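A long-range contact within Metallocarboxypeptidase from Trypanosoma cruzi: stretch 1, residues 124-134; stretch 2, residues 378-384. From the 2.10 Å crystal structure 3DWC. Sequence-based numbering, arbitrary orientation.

Stretch 1, residues 124-134: DFAGFLPTLKE
Stretch 2, residues 378-384: EAEEVPR

No two residues that touch here are fewer than 246 positions apart in sequence, and the two stretches meet without a single hydrogen bond between them; packing does the work, burying 319 Å² summed over both sides. Stretch 1 is helical through Leu129 to Glu134, with phi/psi from Leu129 to Lys133 near -55/-45, and kinked where the N atoms of Pro130 and Thr131 have no bond to the turn before. Helical pairing holds on both flanks of that gap: Leu129 N to Phe125 O is 2.7 Å and Lys133 N to Leu129 O is 2.9 Å. Stretch 2 leaves an extended Glu378 (-120/153), turns at Ala379 (-32/-48), passes through a 3-10 segment at Glu380 and Glu381, and enters a helix at Val382. The register runs backward: the CA atoms of Lys133 and Ala379 lie 5.5 Å apart, those of Phe125 and Pro383 8.2 Å.

The apolar rule is a small residue at the close end. Ala379 points its CB toward stretch 1, where Leu132 CD1 comes to 3.2 Å of Ala379 CB, a tight approach, Leu129 CD1 to 3.6 Å of it and Lys133 CG to 3.8 Å. Leu129 has chi1 t and chi2 p; Leu132 has chi1 t but chi2 off-well at -111°. Leu132 CD1 also reaches Val382 CG2 at 4.3 Å, with Val382 chi1 at 170°.

At the wider end an aromatic ring fills the space. Phe125, chi1 176° and chi2 80°, offers one face to Pro383, whose CG sits 3.5 Å from the Phe125 ring centroid and 7° off the normal, a CH-pi contact; Phe125 CZ to Pro383 CD is 3.6 Å. The proline pucker is C-gamma exo. At the ring edge, near its plane, Phe125 CZ lies 3.5 Å from Ala379 O, the same carbonyl that accepts from Val382 N at 3.0 Å.

Charge contributes only loosely across the contact. Glu380 directs its CB away, yet chi angles of -84°, 77° and 170° bring its end back, so that Glu380 OE1 lies 3.3 Å from Lys133 CE. Lys133 NZ remains 4.5 Å from Glu380 OE1, opposite charges near each other but beyond a salt bridge; the lysine chi angles are m, t, 93° and m.

Shorter polar links lie within stretch 2. Glu381, its CA-to-CB bond directed away from stretch 1 and its chi1 m and chi2 t, accepts from Glu378 N at OE1 (3.1 Å, 145°), and forms a salt bridge from OE2 to Arg384 NH2 at 2.7 Å. Together with Glu381 N to Glu378 O at 2.7 Å, these tie Glu378 and the following helix to Glu381.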

ATOM      1  N   ASP B 124       2.118  -0.085 -37.077  1.00 52.04           N
ATOM      2  CA  ASP B 124       0.876  -0.003 -37.851  1.00 51.75           C
ATOM      3  C   ASP B 124       0.069   1.252 -37.526  1.00 51.72           C
ATOM      4  O   ASP B 124      -0.831   1.238 -36.682  1.00 51.25           O
ATOM      5  CB  ASP B 124       0.022  -1.237 -37.577  1.00 52.11           C
ATOM      6  CG  ASP B 124      -1.156  -1.374 -38.553  1.00 52.64           C
ATOM      7  OD1 ASP B 124      -1.056  -0.885 -39.702  1.00 52.76           O
ATOM      8  OD2 ASP B 124      -2.177  -1.980 -38.162  1.00 52.98           O
ATOM      9  N   PHE B 125       0.394   2.343 -38.206  1.00 51.82           N
ATOM     10  CA  PHE B 125      -0.250   3.622 -37.919  1.00 51.97           C
ATOM     11  C   PHE B 125      -1.680   3.617 -38.437  1.00 51.97           C
ATOM     12  O   PHE B 125      -2.586   4.178 -37.811  1.00 52.67           O
ATOM     13  CB  PHE B 125       0.508   4.772 -38.565  1.00 51.51           C
ATOM     14  CG  PHE B 125      -0.162   6.093 -38.370  1.00 51.63           C
ATOM     15  CD1 PHE B 125      -0.022   6.776 -37.172  1.00 50.58           C
ATOM     16  CD2 PHE B 125      -0.954   6.643 -39.371  1.00 50.69           C
ATOM     17  CE1 PHE B 125      -0.654   7.987 -36.982  1.00 51.61           C
ATOM     18  CE2 PHE B 125      -1.589   7.857 -39.186  1.00 50.70           C
ATOM     19  CZ  PHE B 125      -1.439   8.530 -38.001  1.00 51.03           C
ATOM     20  N   ALA B 126      -1.840   3.015 -39.604  1.00 51.73           N
ATOM     21  CA  ALA B 126      -3.143   2.807 -40.277  1.00 52.00           C
ATOM     22  C   ALA B 126      -4.216   2.092 -39.432  1.00 51.73           C
ATOM     23  O   ALA B 126      -5.399   2.446 -39.506  1.00 51.26           O
ATOM     24  CB  ALA B 126      -2.918   2.066 -41.539  1.00 51.13           C
ATOM     25  N   GLY B 127      -3.798   1.100 -38.643  1.00 51.71           N
ATOM     26  CA  GLY B 127      -4.668   0.484 -37.636  1.00 52.07           C
ATOM     27  C   GLY B 127      -4.953   1.379 -36.431  1.00 52.42           C
ATOM     28  O   GLY B 127      -5.989   1.225 -35.765  1.00 52.73           O
ATOM     29  N   PHE B 128      -4.047   2.308 -36.138  1.00 52.53           N
ATOM     30  CA  PHE B 128      -4.259   3.248 -35.041  1.00 52.52           C
ATOM     31  C   PHE B 128      -5.155   4.394 -35.480  1.00 52.29           C
ATOM     32  O   PHE B 128      -5.979   4.863 -34.707  1.00 51.98           O
ATOM     33  CB  PHE B 128      -2.929   3.793 -34.524  1.00 53.23           C
ATOM     34  CG  PHE B 128      -3.058   4.606 -33.252  1.00 53.46           C
ATOM     35  CD1 PHE B 128      -3.620   4.046 -32.100  1.00 54.18           C
ATOM     36  CD2 PHE B 128      -2.618   5.920 -33.201  1.00 54.24           C
ATOM     37  CE1 PHE B 128      -3.744   4.791 -30.921  1.00 54.50           C
ATOM     38  CE2 PHE B 128      -2.737   6.674 -32.019  1.00 55.22           C
ATOM     39  CZ  PHE B 128      -3.308   6.105 -30.882  1.00 54.41           C
ATOM     40  N   LEU B 129      -5.019   4.795 -36.743  1.00 52.47           N
ATOM     41  CA  LEU B 129      -5.580   6.054 -37.261  1.00 52.50           C
ATOM     42  C   LEU B 129      -7.051   6.324 -36.965  1.00 52.89           C
ATOM     43  O   LEU B 129      -7.408   7.473 -36.715  1.00 53.04           O
ATOM     44  CB  LEU B 129      -5.339   6.165 -38.774  1.00 52.34           C
ATOM     45  CG  LEU B 129      -5.862   7.414 -39.496  1.00 52.07           C
ATOM     46  CD1 LEU B 129      -5.323   8.705 -38.863  1.00 50.63           C
ATOM     47  CD2 LEU B 129      -5.506   7.343 -40.973  1.00 51.43           C
ATOM     48  N   PRO B 130      -7.917   5.289 -37.030  1.00 53.17           N
ATOM     49  CA  PRO B 130      -9.324   5.551 -36.705  1.00 53.30           C
ATOM     50  C   PRO B 130      -9.504   6.007 -35.258  1.00 53.50           C
ATOM     51  O   PRO B 130     -10.189   7.007 -35.015  1.00 53.60           O
ATOM     52  CB  PRO B 130     -10.014   4.197 -36.963  1.00 53.39           C
ATOM     53  CG  PRO B 130      -9.074   3.445 -37.862  1.00 53.32           C
ATOM     54  CD  PRO B 130      -7.703   3.884 -37.425  1.00 53.16           C
ATOM     55  N   THR B 131      -8.878   5.287 -34.324  1.00 53.59           N
ATOM     56  CA  THR B 131      -8.797   5.722 -32.922  1.00 53.59           C
ATOM     57  C   THR B 131      -8.220   7.136 -32.821  1.00 53.34           C
ATOM     58  O   THR B 131      -8.834   8.011 -32.226  1.00 53.27           O
ATOM     59  CB  THR B 131      -7.880   4.813 -32.061  1.00 53.92           C
ATOM     60  OG1 THR B 131      -8.357   3.464 -32.074  1.00 54.07           O
ATOM     61  CG2 THR B 131      -7.835   5.320 -30.620  1.00 53.19           C
ATOM     62  N   LEU B 132      -7.048   7.343 -33.422  1.00 53.22           N
ATOM     63  CA  LEU B 132      -6.334   8.621 -33.313  1.00 53.32           C
ATOM     64  C   LEU B 132      -7.229   9.789 -33.754  1.00 53.12           C
ATOM     65  O   LEU B 132      -7.301  10.804 -33.061  1.00 53.13           O
ATOM     66  CB  LEU B 132      -4.999   8.566 -34.095  1.00 53.30           C
ATOM     67  CG  LEU B 132      -3.815   9.547 -33.854  1.00 53.34           C
ATOM     68  CD1 LEU B 132      -3.620  10.476 -35.029  1.00 52.14           C
ATOM     69  CD2 LEU B 132      -3.850  10.362 -32.514  1.00 52.71           C
ATOM     70  N   LYS B 133      -7.941   9.624 -34.870  1.00 53.01           N
ATOM     71  CA  LYS B 133      -8.928  10.615 -35.324  1.00 52.98           C
ATOM     72  C   LYS B 133      -9.968  10.938 -34.256  1.00 52.60           C
ATOM     73  O   LYS B 133     -10.388  12.086 -34.145  1.00 52.25           O
ATOM     74  CB  LYS B 133      -9.656  10.138 -36.593  1.00 53.35           C
ATOM     75  CG  LYS B 133      -8.833  10.253 -37.884  1.00 53.64           C
ATOM     76  CD  LYS B 133      -9.413   9.418 -39.041  1.00 53.74           C
ATOM     77  CE  LYS B 133     -10.370  10.208 -39.942  1.00 54.53           C
ATOM     78  NZ  LYS B 133     -11.699  10.492 -39.314  1.00 55.42           N
ATOM     79  N   GLU B 134     -10.391   9.931 -33.487  1.00 52.33           N
ATOM     80  CA  GLU B 134     -11.421  10.121 -32.437  1.00 52.45           C
ATOM     81  C   GLU B 134     -10.860  10.824 -31.190  1.00 51.76           C
ATOM     82  O   GLU B 134     -11.537  11.654 -30.572  1.00 51.60           O
ATOM     83  CB  GLU B 134     -12.035   8.783 -32.006  1.00 52.26           C
ATOM     84  CG  GLU B 134     -12.930   8.120 -33.035  1.00 53.22           C
ATOM     85  CD  GLU B 134     -13.634   6.898 -32.454  1.00 53.58           C
ATOM     86  OE1 GLU B 134     -13.318   5.755 -32.882  1.00 56.21           O
ATOM     87  OE2 GLU B 134     -14.479   7.084 -31.546  1.00 53.76           O
ATOM     88  N   GLU B 378      -4.418  17.182 -39.819  1.00 46.68           N
ATOM     89  CA  GLU B 378      -5.328  16.142 -39.372  1.00 47.27           C
ATOM     90  C   GLU B 378      -4.539  14.898 -39.004  1.00 47.16           C
ATOM     91  O   GLU B 378      -3.462  14.665 -39.545  1.00 47.43           O
ATOM     92  CB  GLU B 378      -6.314  15.809 -40.493  1.00 47.93           C
ATOM     93  CG  GLU B 378      -7.223  16.976 -40.908  1.00 49.88           C
ATOM     94  CD  GLU B 378      -8.237  17.338 -39.833  1.00 52.37           C
ATOM     95  OE1 GLU B 378      -8.585  16.446 -39.025  1.00 53.18           O
ATOM     96  OE2 GLU B 378      -8.684  18.512 -39.804  1.00 54.54           O
ATOM     97  N   ALA B 379      -5.084  14.100 -38.090  1.00 46.75           N
ATOM     98  CA  ALA B 379      -4.481  12.829 -37.699  1.00 46.74           C
ATOM     99  C   ALA B 379      -3.737  12.166 -38.872  1.00 46.70           C
ATOM    100  O   ALA B 379      -2.577  11.756 -38.735  1.00 47.01           O
ATOM    101  CB  ALA B 379      -5.539  11.903 -37.139  1.00 46.28           C
ATOM    102  N   GLU B 380      -4.414  12.103 -40.017  1.00 46.42           N
ATOM    103  CA  GLU B 380      -3.884  11.571 -41.284  1.00 46.26           C
ATOM    104  C   GLU B 380      -2.424  11.927 -41.559  1.00 45.82           C
ATOM    105  O   GLU B 380      -1.657  11.103 -42.065  1.00 45.51           O
ATOM    106  CB  GLU B 380      -4.713  12.129 -42.472  1.00 46.68           C
ATOM    107  CG  GLU B 380      -6.000  11.400 -42.828  1.00 47.39           C
ATOM    108  CD  GLU B 380      -7.186  11.682 -41.876  1.00 48.84           C
ATOM    109  OE1 GLU B 380      -8.314  11.259 -42.239  1.00 47.31           O
ATOM    110  OE2 GLU B 380      -7.001  12.296 -40.785  1.00 46.13           O
ATOM    111  N   GLU B 381      -2.070  13.171 -41.242  1.00 45.57           N
ATOM    112  CA  GLU B 381      -0.823  13.787 -41.668  1.00 45.01           C
ATOM    113  C   GLU B 381       0.298  13.694 -40.634  1.00 44.95           C
ATOM    114  O   GLU B 381       1.423  14.122 -40.909  1.00 44.83           O
ATOM    115  CB  GLU B 381      -1.099  15.256 -41.984  1.00 45.13           C
ATOM    116  CG  GLU B 381      -2.251  15.446 -42.996  1.00 44.81           C
ATOM    117  CD  GLU B 381      -2.574  16.906 -43.285  1.00 44.96           C
ATOM    118  OE1 GLU B 381      -3.585  17.406 -42.751  1.00 45.59           O
ATOM    119  OE2 GLU B 381      -1.829  17.559 -44.047  1.00 46.02           O
ATOM    120  N   VAL B 382      -0.009  13.148 -39.457  1.00 44.44           N
ATOM    121  CA  VAL B 382       0.944  13.130 -38.341  1.00 44.01           C
ATOM    122  C   VAL B 382       2.288  12.503 -38.721  1.00 43.73           C
ATOM    123  O   VAL B 382       3.329  13.125 -38.492  1.00 44.12           O
ATOM    124  CB  VAL B 382       0.356  12.473 -37.065  1.00 44.07           C
ATOM    125  CG1 VAL B 382       1.469  12.231 -35.990  1.00 43.24           C
ATOM    126  CG2 VAL B 382      -0.769  13.336 -36.504  1.00 43.59           C
ATOM    127  N   PRO B 383       2.277  11.294 -39.303  1.00 43.40           N
ATOM    128  CA  PRO B 383       3.534  10.640 -39.717  1.00 43.02           C
ATOM    129  C   PRO B 383       4.406  11.465 -40.643  1.00 42.50           C
ATOM    130  O   PRO B 383       5.627  11.538 -40.450  1.00 42.25           O
ATOM    131  CB  PRO B 383       3.046   9.384 -40.444  1.00 42.70           C
ATOM    132  CG  PRO B 383       1.735   9.089 -39.791  1.00 42.93           C
ATOM    133  CD  PRO B 383       1.114  10.430 -39.597  1.00 43.39           C
ATOM    134  N   ARG B 384       3.775  12.069 -41.637  1.00 42.12           N
ATOM    135  CA  ARG B 384       4.467  12.932 -42.581  1.00 41.75           C
ATOM    136  C   ARG B 384       5.163  14.086 -41.858  1.00 40.76           C
ATOM    137  O   ARG B 384       6.352  14.325 -42.041  1.00 40.88           O
ATOM    138  CB  ARG B 384       3.465  13.460 -43.614  1.00 42.14           C
ATOM    139  CG  ARG B 384       4.079  14.004 -44.902  1.00 43.68           C
ATOM    140  CD  ARG B 384       3.931  15.518 -45.018  1.00 47.57           C
ATOM    141  NE  ARG B 384       2.552  15.953 -44.772  1.00 48.95           N
ATOM    142  CZ  ARG B 384       2.179  17.215 -44.566  1.00 49.40           C
ATOM    143  NH1 ARG B 384       3.067  18.201 -44.594  1.00 49.52           N
ATOM    144  NH2 ARG B 384       0.899  17.487 -44.339  1.00 49.59           N
TER